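Local atomic coordinates of phosphoribosylaminoimidazole carboxylase (Treponema denticola, PDB entry 5C5D), a protein that catalyses the reversible carboxylation of 5-aminoimidazole ribonucleotide with carbon dioxide to 4-carboxy-5-aminoimidazole ribonucleotide in purine biosynthesis. Residues I7-G10 against D14-H17; K20-L25 against I30-R35; Y62-G67 against A71-V76; E52-D57 against F79-T84; A124-S129 against D137-Y142. The protein carries 1 engineered substitution. All blocks are in the same frame, centred on the assembly; numbering follows the deposited sequence. Where two conformers were deposited one is given.

Interaction 1. Residues I7-G10 against D14-H17; sequences ILMG and DMGH
Asp-14 meets the end of strand 4-9 with its side chain turned onto Met-9 and the backbone of Gly-10. CB of Asp-14 lies 4.0 Å from SD of Met-9. The sulfur also touches the backbone, with SD of Met-9 3.8 Å from C of Asp-14. The carboxylate runs on past CB of Met-9 toward the strand end, where OD2 of Asp-14 comes within 3.7 Å of the Gly-10 N. That is too long for a bond; OD2 is instead held by the backbone NH of Ser-11. Asp-14 and Ser-11 both bind substrate, so the same turn that links strand to helix also builds part of the active site.

One residue on, Met-15 opens helix 15-27 and adds the apolar half of the contact. Its chain leaves the backbone with CG opposite the N (chi1 180°) and then bends twice, which brings the terminal methyl to the side chain of Met-9. There CE of Met-15 packs against CE of Met-9 at 3.5 Å, and SD of Met-15 lies 3.8 Å from CE of Met-9. The two thioethers cross obliquely, Met-9 being folded at chi3 (83°) to lift its methyl toward the helix.

Strand 4-9 runs between strands 31-36 and 60-65 in the parallel sheet, and helix 15-27 starts the crossover to strand 31-36. Met-9 touches Ile-34, Ile-36, Ala-18 and Ile-65, while Met-15 reaches Ile-34 and also packs on Leu-157 of a neighbouring subunit.

Interaction 2. Residues K20-L25 against I30-R35; sequences KIASEL and IEYAIR
Ala-22 sets its methyl squarely over the Tyr-32 ring, and this is the dense part of the contact. The CB of Ala-22 stands 3.5 Å from the centroid of the Tyr-32 ring, almost on the ring normal, a CH-pi contact over the middle of the face. Tyr-32 presents that face because its CG sits between the backbone N and the carbonyl carbon (chi1 64°), which stands the ring up against the helix. CB of Ala-22 also touches CD1 of Ile-34 at 3.9 Å, so one small residue serves two strand side chains.

Three residues on, CD1 of Leu-25 lies 3.9 Å from CB of Tyr-32. Packing thins toward Ile-30, where CD2 of Leu-25 and CD1 of Ile-30 are 4.3 Å apart. A backbone bond closes this end: Ile-30 N donates to Leu-25 O over 3.1 Å, nearly straight at 166°.

The outward side is quite different. Ser-23 and Glu-31 point away from the contact and are exposed, Glu-31 pairing with Arg-58, while the Tyr-32 hydroxyl makes a weak bond to Arg-159 of a neighbouring subunit, to which the Ile-34 backbone also bonds.

The axes of segments 20-25 and 31-35 approach to 8.6 Å and run nearly antiparallel, at 164°. This is the helix-to-second-strand half of a beta-alpha-beta crossover from strand 4-9 to strand 31-36, outermost in the parallel sheet of this chain.

Interaction 3. Residues Y62-G67 against A71-V76; sequences YITIAG and ALSGFV
The Tyr-62 ring is met obliquely by CG1 of Val-76, and the same methyl, CG1 of Val-76, lies 4.1 Å from CB of Tyr-62; the Tyr-62 hydroxyl bonds to the carboxylate of Glu-54. Alongside, Thr-64 and Val-76 reach toward each other tip to tip, CG2 of Thr-64 standing 3.8 Å from CG2 of Val-76. The other branch of Thr-64 is polar. With OG1 placed between the backbone N and the carbonyl carbon (chi1 49°), it turns to Ser-73, where OG1 of Thr-64 and OG of Ser-73 share a short hydrogen bond of 2.6 Å.

Strand 60-65 and helix 72-79 are the first two elements of a beta-alpha-beta unit that ends in strand 84-86; the axes of 62-65 and 72-76 come within 8.0 Å, with 149° between their directions. A water braces the buried hydroxyl pair: it bonds to OG1 of Thr-64 at 2.8 Å and donates to O of Ser-73. OG1 of Thr-64 also bonds to the carbonyl of Ile-85, tying the pair to the next strand.

Nearer the active-site end, CB of Ala-66 packs on CB of Leu-72 at 3.9 Å, just before Gly-67, which binds substrate. CD2 of Leu-72 lies 3.8 Å from O of Ile-65.

Interaction 4. Residues E52-D57 against F79-T84; sequences EYEALD and FVKGAT
Glu-54, near the end of helix 43-54, reaches across to Val-80 and Lys-81 and carries the whole contact from its side. Its chain is bent at chi2 (-67°), which folds the carboxylate against the loop. OE1 of Glu-54 takes two donors: the backbone N of Lys-81 at 2.9 Å, with an N-H...O angle of 161°, and the ammonium NZ of Lys-81 at 3.1 Å in a salt bridge. The two come to OE1 from opposite faces of the carboxylate plane. Bends at chi3 and chi4 curl the lysine chain round so that NZ arrives on the face away from its own backbone N; NZ also makes a weak bond to the Glu-54 O.

The loop held here follows helix 72-79 and leads into strand 84-86, so the glutamate joins the end region of helix 43-54 to that loop on one side of the parallel sheet. Its second oxygen faces elsewhere. OE2 of Glu-54 accepts from the hydroxyl of Tyr-62 on strand 60-65 and from a water, 2.8 Å away, which in turn accepts from N of Gly-82. With both oxygens engaged, the carboxylate is fixed in its rotation. Val-80 packs against it, crossing the glutamate chain at about a right angle, with CB of Val-80 3.5 Å from OE2 of Glu-54.

Interaction 5. Residues A124-S129 against D137-Y142; sequences AARIFS and DSVKSY
Val-139 is the knuckle of this contact, pressing both its methyls against helix 117-129. CG2 of Val-139 meets CB of Ala-125 at 3.8 Å, and CG1 of Val-139 lies 3.8 Å from CG of Arg-126. The valine straddles two consecutive residues because CG1 is set opposite its backbone N (chi1 165°), leaving CG2 to face the alanine. CG2 of Val-139 also reaches CG of Arg-126, at 3.9 Å, so the CG methylene is touched by both branches.

Arg-126 contributes its aliphatic root here. The chain crosses the valine at about a right angle, with CD of Arg-126 4.1 Å from CG1 of Val-139, and then bends at chi3 (74°) to carry the guanidinium off toward another subunit. There it forms a salt bridge with Asp-77 and a hydrogen bond from NE to the carbonyl of Lys-81, both of a neighbouring subunit. The stem thus packs within the chain while the charged head joins two chains.

Ala-125, with only a methyl, is consistent with the close approach of the helices, 6.9 Å between CA of Arg-126 and CA of Val-139. Its methyl is also touched by Phe-28, Ile-30 and Ile-135. Nearby, OG of Ser-129 donates back to O of Arg-126 at 2.8 Å, inside its own helix.

The arrangement is plain helix-helix packing: the last helix of the chain, 133-157, turns back after helix 117-129 and packs against it here through Val-139, beside an interface of the eight-chain assembly.

From the N terminus, interaction 1 closes the short turn after strand 4-9, and interaction 2 follows in series, completing the crossover through helix 15-27 to strand 31-36. The two meet through backbone bonds between neighbouring strands. Interaction 4 then closes a wider loop, from helix 43-54 to the residues before strand 84-86, and interaction 3 is nested inside it; the Tyr-62 to Glu-54 bond links the pair. Interaction 5 comes last, joining the two C-terminal helices, and touches interaction 2 where Ile-30 packs on Ala-125 and Glu-24 meets Tyr-142. Interactions 1, 2 and 3 share one parallel sheet, and 4 and 5 both touch the same neighbouring subunit.

Interaction 1. Residues I7-G10 against D14-H17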
# COMPACT_ATOMS: atom_id res chain seq x y z
N ILE D 7 -6.81 24.27 -20.82
CA ILE D 7 -6.71 22.86 -20.48
C ILE D 7 -5.58 22.28 -21.27
O ILE D 7 -5.68 22.18 -22.50
CB ILE D 7 -8.01 22.11 -20.79
CG1 ILE D 7 -9.18 22.79 -20.07
CG2 ILE D 7 -7.90 20.64 -20.36
CD1 ILE D 7 -10.54 22.25 -20.48
N LEU D 8 -4.48 21.94 -20.61
CA LEU D 8 -3.28 21.45 -21.29
C LEU D 8 -2.98 20.03 -20.89
O LEU D 8 -2.81 19.72 -19.69
CB LEU D 8 -2.08 22.36 -20.96
CG LEU D 8 -0.75 21.85 -21.49
CD1 LEU D 8 -0.73 21.72 -23.01
CD2 LEU D 8 0.37 22.77 -21.01
N MET D 9 -2.92 19.14 -21.88
CA MET D 9 -2.71 17.73 -21.60
C MET D 9 -1.40 17.24 -22.23
O MET D 9 -0.98 17.75 -23.27
CB MET D 9 -3.89 16.92 -22.14
CG MET D 9 -3.87 16.79 -23.62
SD MET D 9 -5.43 16.09 -24.25
CE MET D 9 -6.41 17.57 -24.32
N GLY D 10 -0.79 16.24 -21.61
CA GLY D 10 0.51 15.77 -22.05
C GLY D 10 0.44 14.93 -23.29
O GLY D 10 1.43 14.83 -24.01
N ASP D 14 -5.23 11.63 -23.68
CA ASP D 14 -6.02 12.18 -22.56
C ASP D 14 -7.23 12.99 -22.99
O ASP D 14 -7.87 13.62 -22.15
CB ASP D 14 -5.16 13.11 -21.67
CG ASP D 14 -3.83 12.48 -21.20
OD1 ASP D 14 -3.89 11.38 -20.64
OD2 ASP D 14 -2.75 13.16 -21.31
N MET D 15 -7.58 13.00 -24.27
CA MET D 15 -8.55 13.96 -24.78
C MET D 15 -9.93 13.77 -24.13
O MET D 15 -10.61 14.74 -23.81
CB MET D 15 -8.63 13.86 -26.31
CG MET D 15 -9.61 14.81 -26.98
SD MET D 15 -9.24 16.57 -26.69
CE MET D 15 -7.66 16.73 -27.51
N GLY D 16 -10.31 12.52 -23.90
CA GLY D 16 -11.61 12.26 -23.29
C GLY D 16 -11.76 12.89 -21.92
O GLY D 16 -12.81 13.42 -21.57
N HIS D 17 -10.70 12.81 -21.13
CA HIS D 17 -10.63 13.41 -19.81
C HIS D 17 -10.72 14.93 -19.89
O HIS D 17 -11.50 15.57 -19.20
CB HIS D 17 -9.33 12.95 -19.14
CG HIS D 17 -9.19 13.32 -17.71
ND1 HIS D 17 -9.85 12.65 -16.70
CD2 HIS D 17 -8.43 14.27 -17.10
CE1 HIS D 17 -9.51 13.17 -15.54
NE2 HIS D 17 -8.64 14.15 -15.75

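Interaction 2. Residues K20-L25 against I30-R35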
# COMPACT_ATOMS: atom_id res chain seq x y z
N LYS D 20 -14.26 16.10 -20.64
CA LYS D 20 -15.15 16.12 -19.48
C LYS D 20 -15.02 17.41 -18.73
O LYS D 20 -16.01 17.96 -18.25
CB LYS D 20 -14.87 14.96 -18.53
CG LYS D 20 -15.40 13.65 -19.05
CD LYS D 20 -15.09 12.54 -18.11
CE LYS D 20 -15.82 11.30 -18.51
NZ LYS D 20 -15.97 10.46 -17.32
N ILE D 21 -13.79 17.90 -18.63
CA ILE D 21 -13.57 19.16 -17.95
C ILE D 21 -14.16 20.31 -18.76
O ILE D 21 -14.83 21.18 -18.22
CB ILE D 21 -12.07 19.42 -17.72
CG1 ILE D 21 -11.50 18.31 -16.86
CG2 ILE D 21 -11.85 20.79 -17.04
CD1 ILE D 21 -9.96 18.32 -16.76
N ALA D 22 -13.92 20.30 -20.06
CA ALA D 22 -14.35 21.41 -20.91
C ALA D 22 -15.87 21.46 -20.91
O ALA D 22 -16.47 22.52 -20.81
CB ALA D 22 -13.81 21.26 -22.31
N SER D 23 -16.49 20.28 -21.00
CA SER D 23 -17.95 20.18 -21.00
C SER D 23 -18.52 20.85 -19.76
O SER D 23 -19.52 21.58 -19.83
CB SER D 23 -18.40 18.72 -21.05
OG SER D 23 -18.14 18.18 -22.33
N GLU D 24 -17.90 20.61 -18.63
CA GLU D 24 -18.42 21.18 -17.39
C GLU D 24 -18.16 22.69 -17.36
O GLU D 24 -19.03 23.45 -16.92
CB GLU D 24 -17.81 20.47 -16.17
CG GLU D 24 -18.68 20.55 -14.94
CD GLU D 24 -19.92 19.68 -15.06
OE1 GLU D 24 -20.10 19.02 -16.10
OE2 GLU D 24 -20.71 19.63 -14.09
N LEU D 25 -17.01 23.14 -17.84
CA LEU D 25 -16.74 24.59 -17.89
C LEU D 25 -17.77 25.31 -18.77
O LEU D 25 -18.16 26.45 -18.50
CB LEU D 25 -15.33 24.88 -18.40
CG LEU D 25 -14.18 24.50 -17.48
CD1 LEU D 25 -12.86 24.59 -18.26
CD2 LEU D 25 -14.15 25.38 -16.26
N ILE D 30 -17.83 29.53 -19.00
CA ILE D 30 -16.41 29.88 -18.93
C ILE D 30 -15.68 29.41 -20.19
O ILE D 30 -15.70 28.22 -20.54
CB ILE D 30 -15.73 29.25 -17.67
CG1 ILE D 30 -16.33 29.87 -16.41
CG2 ILE D 30 -14.22 29.45 -17.71
CD1 ILE D 30 -16.03 29.11 -15.14
N GLU D 31 -15.04 30.36 -20.87
CA GLU D 31 -14.29 30.02 -22.07
C GLU D 31 -13.11 29.13 -21.71
O GLU D 31 -12.42 29.38 -20.70
CB GLU D 31 -13.78 31.27 -22.80
CG GLU D 31 -13.10 30.95 -24.14
CD GLU D 31 -12.62 32.17 -24.92
OE1 GLU D 31 -12.89 33.32 -24.52
OE2 GLU D 31 -11.96 31.96 -25.95
N TYR D 32 -12.84 28.16 -22.58
CA TYR D 32 -11.69 27.26 -22.40
C TYR D 32 -10.93 27.09 -23.72
O TYR D 32 -11.44 27.38 -24.82
CB TYR D 32 -12.13 25.88 -21.86
CG TYR D 32 -13.02 25.16 -22.83
CD1 TYR D 32 -12.48 24.46 -23.89
CD2 TYR D 32 -14.40 25.16 -22.67
CE1 TYR D 32 -13.29 23.80 -24.80
CE2 TYR D 32 -15.22 24.49 -23.55
CZ TYR D 32 -14.65 23.82 -24.63
OH TYR D 32 -15.43 23.15 -25.54
N ALA D 33 -9.67 26.69 -23.59
CA ALA D 33 -8.85 26.26 -24.71
C ALA D 33 -8.31 24.90 -24.36
O ALA D 33 -7.98 24.67 -23.22
CB ALA D 33 -7.74 27.23 -24.96
N ILE D 34 -8.28 23.99 -25.34
CA ILE D 34 -7.70 22.67 -25.15
C ILE D 34 -6.46 22.54 -26.00
O ILE D 34 -6.50 22.78 -27.21
CB ILE D 34 -8.68 21.57 -25.53
CG1 ILE D 34 -9.87 21.63 -24.61
CG2 ILE D 34 -7.98 20.19 -25.42
CD1 ILE D 34 -10.97 20.65 -24.96
N ARG D 35 -5.37 22.17 -25.34
CA ARG D 35 -4.06 22.08 -25.98
C ARG D 35 -3.34 20.82 -25.55
O ARG D 35 -3.63 20.23 -24.51
CB ARG D 35 -3.20 23.29 -25.66
CG ARG D 35 -3.83 24.65 -25.98
CD ARG D 35 -4.01 24.81 -27.47
NE ARG D 35 -2.75 24.74 -28.21
CZ ARG D 35 -1.95 25.78 -28.46
NH1 ARG D 35 -2.25 27.01 -28.05
NH2 ARG D 35 -0.85 25.59 -29.18

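Interaction 3. Residues Y62-G67 against A71-V76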
# COMPACT_ATOMS: atom_id res chain seq x y z
N TYR D 62 -4.86 27.49 -15.54
CA TYR D 62 -4.43 26.34 -16.32
C TYR D 62 -4.85 25.09 -15.59
O TYR D 62 -4.62 24.99 -14.39
CB TYR D 62 -2.92 26.38 -16.52
CG TYR D 62 -2.44 27.61 -17.26
CD1 TYR D 62 -2.27 28.81 -16.59
CD2 TYR D 62 -2.14 27.57 -18.61
CE1 TYR D 62 -1.85 29.95 -17.26
CE2 TYR D 62 -1.70 28.68 -19.28
CZ TYR D 62 -1.55 29.87 -18.60
OH TYR D 62 -1.12 31.02 -19.25
N ILE D 63 -5.46 24.15 -16.31
CA ILE D 63 -5.75 22.83 -15.76
C ILE D 63 -4.86 21.86 -16.53
O ILE D 63 -4.98 21.74 -17.75
CB ILE D 63 -7.23 22.46 -15.88
CG1 ILE D 63 -8.10 23.45 -15.11
CG2 ILE D 63 -7.47 21.03 -15.37
CD1 ILE D 63 -9.62 23.18 -15.27
N THR D 64 -3.98 21.17 -15.81
CA THR D 64 -2.96 20.34 -16.42
C THR D 64 -3.22 18.86 -16.20
O THR D 64 -3.48 18.41 -15.09
CB THR D 64 -1.59 20.73 -15.88
OG1 THR D 64 -1.68 20.77 -14.44
CG2 THR D 64 -1.18 22.08 -16.46
N ILE D 65 -3.21 18.14 -17.31
CA ILE D 65 -3.56 16.72 -17.35
C ILE D 65 -2.41 15.86 -17.85
O ILE D 65 -2.04 15.96 -19.00
CB ILE D 65 -4.72 16.48 -18.30
CG1 ILE D 65 -5.94 17.31 -17.87
CG2 ILE D 65 -5.13 15.03 -18.34
CD1 ILE D 65 -6.98 17.42 -19.00
N ALA D 66 -1.84 15.02 -17.00
CA ALA D 66 -0.77 14.15 -17.44
C ALA D 66 -0.85 12.84 -16.68
O ALA D 66 -0.97 12.85 -15.45
CB ALA D 66 0.57 14.78 -17.24
N GLY D 67 -0.76 11.74 -17.42
CA GLY D 67 -0.78 10.43 -16.80
C GLY D 67 0.60 9.98 -16.37
O GLY D 67 1.60 10.69 -16.53
N ALA D 71 4.79 15.19 -14.55
CA ALA D 71 5.75 16.29 -14.50
C ALA D 71 5.15 17.56 -15.10
O ALA D 71 5.66 18.65 -14.86
CB ALA D 71 7.01 15.93 -15.25
N LEU D 72 4.07 17.45 -15.85
CA LEU D 72 3.49 18.63 -16.53
C LEU D 72 2.94 19.66 -15.56
O LEU D 72 3.15 20.85 -15.74
CB LEU D 72 2.38 18.20 -17.48
CG LEU D 72 1.74 19.29 -18.32
CD1 LEU D 72 2.71 19.91 -19.29
CD2 LEU D 72 0.57 18.70 -19.09
N SER D 73 2.24 19.21 -14.53
CA SER D 73 1.56 20.16 -13.66
C SER D 73 2.60 21.07 -12.96
O SER D 73 2.42 22.28 -12.93
CB SER D 73 0.66 19.46 -12.65
OG SER D 73 -0.39 18.76 -13.33
N GLY D 74 3.67 20.50 -12.43
CA GLY D 74 4.70 21.32 -11.81
C GLY D 74 5.44 22.21 -12.78
O GLY D 74 5.82 23.32 -12.43
N PHE D 75 5.67 21.73 -14.00
CA PHE D 75 6.37 22.51 -15.02
C PHE D 75 5.59 23.76 -15.36
O PHE D 75 6.13 24.86 -15.37
CB PHE D 75 6.55 21.64 -16.24
CG PHE D 75 7.28 22.31 -17.35
CD1 PHE D 75 8.66 22.40 -17.32
CD2 PHE D 75 6.60 22.84 -18.43
CE1 PHE D 75 9.35 23.01 -18.36
CE2 PHE D 75 7.30 23.45 -19.48
CZ PHE D 75 8.66 23.53 -19.43
N VAL D 76 4.31 23.57 -15.61
CA VAL D 76 3.45 24.70 -15.94
C VAL D 76 3.30 25.62 -14.73
O VAL D 76 3.41 26.83 -14.85
CB VAL D 76 2.07 24.22 -16.39
CG1 VAL D 76 1.08 25.38 -16.55
CG2 VAL D 76 2.18 23.42 -17.70
O HOH W 1 -0.30 22.86 -13.18

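Interaction 4. Residues E52-D57 against F79-T84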
# COMPACT_ATOMS: atom_id res chain seq x y z
N GLU D 52 2.32 32.67 -24.89
CA GLU D 52 1.21 33.28 -25.61
C GLU D 52 0.00 33.51 -24.68
O GLU D 52 -0.56 34.61 -24.67
CB GLU D 52 0.80 32.41 -26.80
CG GLU D 52 1.81 32.43 -27.94
CD GLU D 52 1.62 31.30 -28.94
OE1 GLU D 52 0.69 30.49 -28.76
OE2 GLU D 52 2.41 31.23 -29.90
N TYR D 53 -0.37 32.50 -23.89
CA TYR D 53 -1.53 32.64 -22.98
C TYR D 53 -1.22 33.62 -21.85
O TYR D 53 -2.08 34.41 -21.45
CB TYR D 53 -1.96 31.28 -22.39
CG TYR D 53 -2.63 30.40 -23.43
CD1 TYR D 53 -3.84 30.77 -24.00
CD2 TYR D 53 -2.04 29.23 -23.84
CE1 TYR D 53 -4.46 29.98 -24.95
CE2 TYR D 53 -2.66 28.40 -24.79
CZ TYR D 53 -3.86 28.80 -25.34
OH TYR D 53 -4.46 28.01 -26.28
N GLU D 54 0.01 33.61 -21.37
CA GLU D 54 0.40 34.47 -20.24
C GLU D 54 0.34 35.96 -20.57
O GLU D 54 0.13 36.80 -19.67
CB GLU D 54 1.80 34.09 -19.76
CG GLU D 54 1.82 32.86 -18.86
CD GLU D 54 1.14 33.10 -17.54
OE1 GLU D 54 1.78 33.71 -16.65
OE2 GLU D 54 -0.04 32.70 -17.41
N ALA D 55 0.53 36.29 -21.84
CA ALA D 55 0.50 37.65 -22.34
C ALA D 55 -0.93 38.22 -22.45
O ALA D 55 -1.13 39.42 -22.65
CB ALA D 55 1.20 37.70 -23.69
N LEU D 56 -1.94 37.37 -22.29
CA LEU D 56 -3.32 37.86 -22.38
C LEU D 56 -3.76 38.57 -21.08
O LEU D 56 -3.64 38.03 -19.99
CB LEU D 56 -4.28 36.70 -22.67
CG LEU D 56 -3.95 35.84 -23.90
CD1 LEU D 56 -4.91 34.67 -23.98
CD2 LEU D 56 -3.98 36.60 -25.20
N ASP D 57 -4.28 39.78 -21.23
CA ASP D 57 -4.79 40.50 -20.07
C ASP D 57 -6.22 40.07 -19.77
O ASP D 57 -7.18 40.78 -20.09
CB ASP D 57 -4.71 42.00 -20.30
CG ASP D 57 -5.26 42.83 -19.12
OD1 ASP D 57 -5.23 42.36 -17.95
OD2 ASP D 57 -5.72 43.96 -19.38
N PHE D 79 6.11 27.96 -14.24
CA PHE D 79 6.28 28.94 -15.31
C PHE D 79 5.28 30.11 -15.22
O PHE D 79 5.67 31.28 -15.36
CB PHE D 79 6.14 28.26 -16.67
CG PHE D 79 6.51 29.16 -17.81
CD1 PHE D 79 7.81 29.23 -18.26
CD2 PHE D 79 5.56 29.99 -18.38
CE1 PHE D 79 8.17 30.09 -19.27
CE2 PHE D 79 5.91 30.87 -19.40
CZ PHE D 79 7.22 30.91 -19.84
N VAL D 80 4.00 29.80 -15.02
CA VAL D 80 2.96 30.83 -15.13
C VAL D 80 2.83 31.61 -13.83
O VAL D 80 3.27 31.15 -12.77
CB VAL D 80 1.59 30.23 -15.52
CG1 VAL D 80 1.67 29.44 -16.81
CG2 VAL D 80 1.05 29.29 -14.43
N LYS D 81 2.24 32.80 -13.93
CA LYS D 81 2.11 33.71 -12.80
C LYS D 81 1.05 33.25 -11.81
O LYS D 81 1.29 33.20 -10.60
CB LYS D 81 1.76 35.12 -13.30
CG LYS D 81 2.81 35.76 -14.18
CD LYS D 81 2.48 37.23 -14.50
CE LYS D 81 1.12 37.41 -15.17
NZ LYS D 81 0.99 36.65 -16.45
N GLY D 82 -0.13 32.96 -12.34
CA GLY D 82 -1.31 32.69 -11.54
C GLY D 82 -1.46 31.24 -11.17
O GLY D 82 -0.59 30.42 -11.41
N ALA D 83 -2.60 30.92 -10.58
CA ALA D 83 -2.83 29.57 -10.08
C ALA D 83 -3.03 28.55 -11.20
O ALA D 83 -3.42 28.89 -12.33
CB ALA D 83 -4.05 29.58 -9.19
N THR D 84 -2.76 27.30 -10.85
CA THR D 84 -3.04 26.18 -11.73
C THR D 84 -3.68 25.06 -10.96
O THR D 84 -3.63 25.02 -9.73
CB THR D 84 -1.76 25.64 -12.41
OG1 THR D 84 -0.96 24.91 -11.48
CG2 THR D 84 -0.92 26.77 -12.99
O HOH W 2 -1.30 32.90 -14.93

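Interaction 5. Residues A124-S129 against D137-Y142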
# COMPACT_ATOMS: atom_id res chain seq x y z
N ALA D 124 -12.30 25.64 -10.68
CA ALA D 124 -11.92 26.79 -11.52
C ALA D 124 -13.01 27.87 -11.43
O ALA D 124 -12.72 29.07 -11.27
CB ALA D 124 -11.70 26.37 -12.94
N ALA D 125 -14.26 27.47 -11.58
CA ALA D 125 -15.35 28.43 -11.54
C ALA D 125 -15.36 29.15 -10.20
O ALA D 125 -15.57 30.37 -10.13
CB ALA D 125 -16.70 27.73 -11.82
N ARG D 126 -15.14 28.41 -9.12
CA ARG D 126 -15.20 29.02 -7.79
C ARG D 126 -14.01 29.92 -7.51
O ARG D 126 -14.13 30.87 -6.72
CB ARG D 126 -15.36 27.92 -6.73
CG ARG D 126 -16.72 27.26 -6.89
CD ARG D 126 -16.90 26.04 -6.02
NE ARG D 126 -17.08 26.39 -4.63
CZ ARG D 126 -17.16 25.50 -3.66
NH1 ARG D 126 -17.05 24.21 -3.93
NH2 ARG D 126 -17.33 25.91 -2.40
N ILE D 127 -12.89 29.68 -8.18
CA ILE D 127 -11.75 30.61 -8.10
C ILE D 127 -12.11 31.94 -8.75
O ILE D 127 -11.92 33.00 -8.13
CB ILE D 127 -10.48 30.00 -8.74
CG1 ILE D 127 -9.87 29.01 -7.75
CG2 ILE D 127 -9.48 31.09 -9.09
CD1 ILE D 127 -8.94 28.05 -8.35
N PHE D 128 -12.69 31.92 -9.96
CA PHE D 128 -13.09 33.18 -10.60
C PHE D 128 -14.20 33.86 -9.81
O PHE D 128 -14.29 35.09 -9.79
CB PHE D 128 -13.55 32.97 -12.04
CG PHE D 128 -12.50 32.40 -12.96
CD1 PHE D 128 -11.28 33.05 -13.16
CD2 PHE D 128 -12.74 31.24 -13.65
CE1 PHE D 128 -10.33 32.53 -14.03
CE2 PHE D 128 -11.80 30.71 -14.52
CZ PHE D 128 -10.58 31.35 -14.71
N SER D 129 -15.03 33.06 -9.13
CA SER D 129 -16.22 33.59 -8.48
C SER D 129 -15.90 34.51 -7.31
O SER D 129 -16.79 35.25 -6.88
CB SER D 129 -17.11 32.45 -7.98
OG SER D 129 -16.66 32.00 -6.71
N ASP D 137 -23.08 33.40 -9.41
CA ASP D 137 -24.48 33.02 -9.60
C ASP D 137 -24.63 31.63 -10.23
O ASP D 137 -25.49 30.82 -9.82
CB ASP D 137 -25.20 34.06 -10.48
CG ASP D 137 -25.39 35.39 -9.78
OD1 ASP D 137 -25.34 35.42 -8.53
OD2 ASP D 137 -25.59 36.41 -10.48
N SER D 138 -23.81 31.36 -11.23
CA SER D 138 -23.82 30.06 -11.91
C SER D 138 -23.42 28.93 -10.99
O SER D 138 -24.01 27.85 -11.00
CB SER D 138 -22.89 30.07 -13.10
OG SER D 138 -23.44 30.83 -14.14
N VAL D 139 -22.38 29.17 -10.20
CA VAL D 139 -21.92 28.19 -9.22
C VAL D 139 -23.05 27.89 -8.25
O VAL D 139 -23.28 26.73 -7.89
CB VAL D 139 -20.68 28.68 -8.42
CG1 VAL D 139 -20.45 27.80 -7.17
CG2 VAL D 139 -19.44 28.68 -9.30
N LYS D 140 -23.74 28.93 -7.80
CA LYS D 140 -24.79 28.73 -6.80
C LYS D 140 -25.93 27.88 -7.39
O LYS D 140 -26.40 26.95 -6.75
CB LYS D 140 -25.31 30.09 -6.32
CG LYS D 140 -26.50 30.02 -5.38
CD LYS D 140 -26.87 31.43 -4.93
CE LYS D 140 -28.38 31.63 -4.75
NZ LYS D 140 -28.84 31.33 -3.37
N SER D 141 -26.34 28.19 -8.61
CA SER D 141 -27.38 27.42 -9.28
C SER D 141 -26.96 25.93 -9.41
O SER D 141 -27.76 25.02 -9.15
CB SER D 141 -27.69 28.03 -10.65
OG SER D 141 -28.56 27.19 -11.39
N TYR D 142 -25.70 25.71 -9.76
CA TYR D 142 -25.13 24.36 -9.93
C TYR D 142 -25.15 23.57 -8.64
O TYR D 142 -25.58 22.41 -8.59
CB TYR D 142 -23.71 24.51 -10.44
CG TYR D 142 -22.92 23.27 -10.76
CD1 TYR D 142 -22.87 22.78 -12.06
CD2 TYR D 142 -22.12 22.65 -9.79
CE1 TYR D 142 -22.11 21.68 -12.37
CE2 TYR D 142 -21.36 21.55 -10.10
CZ TYR D 142 -21.35 21.06 -11.39
OH TYR D 142 -20.59 19.96 -11.69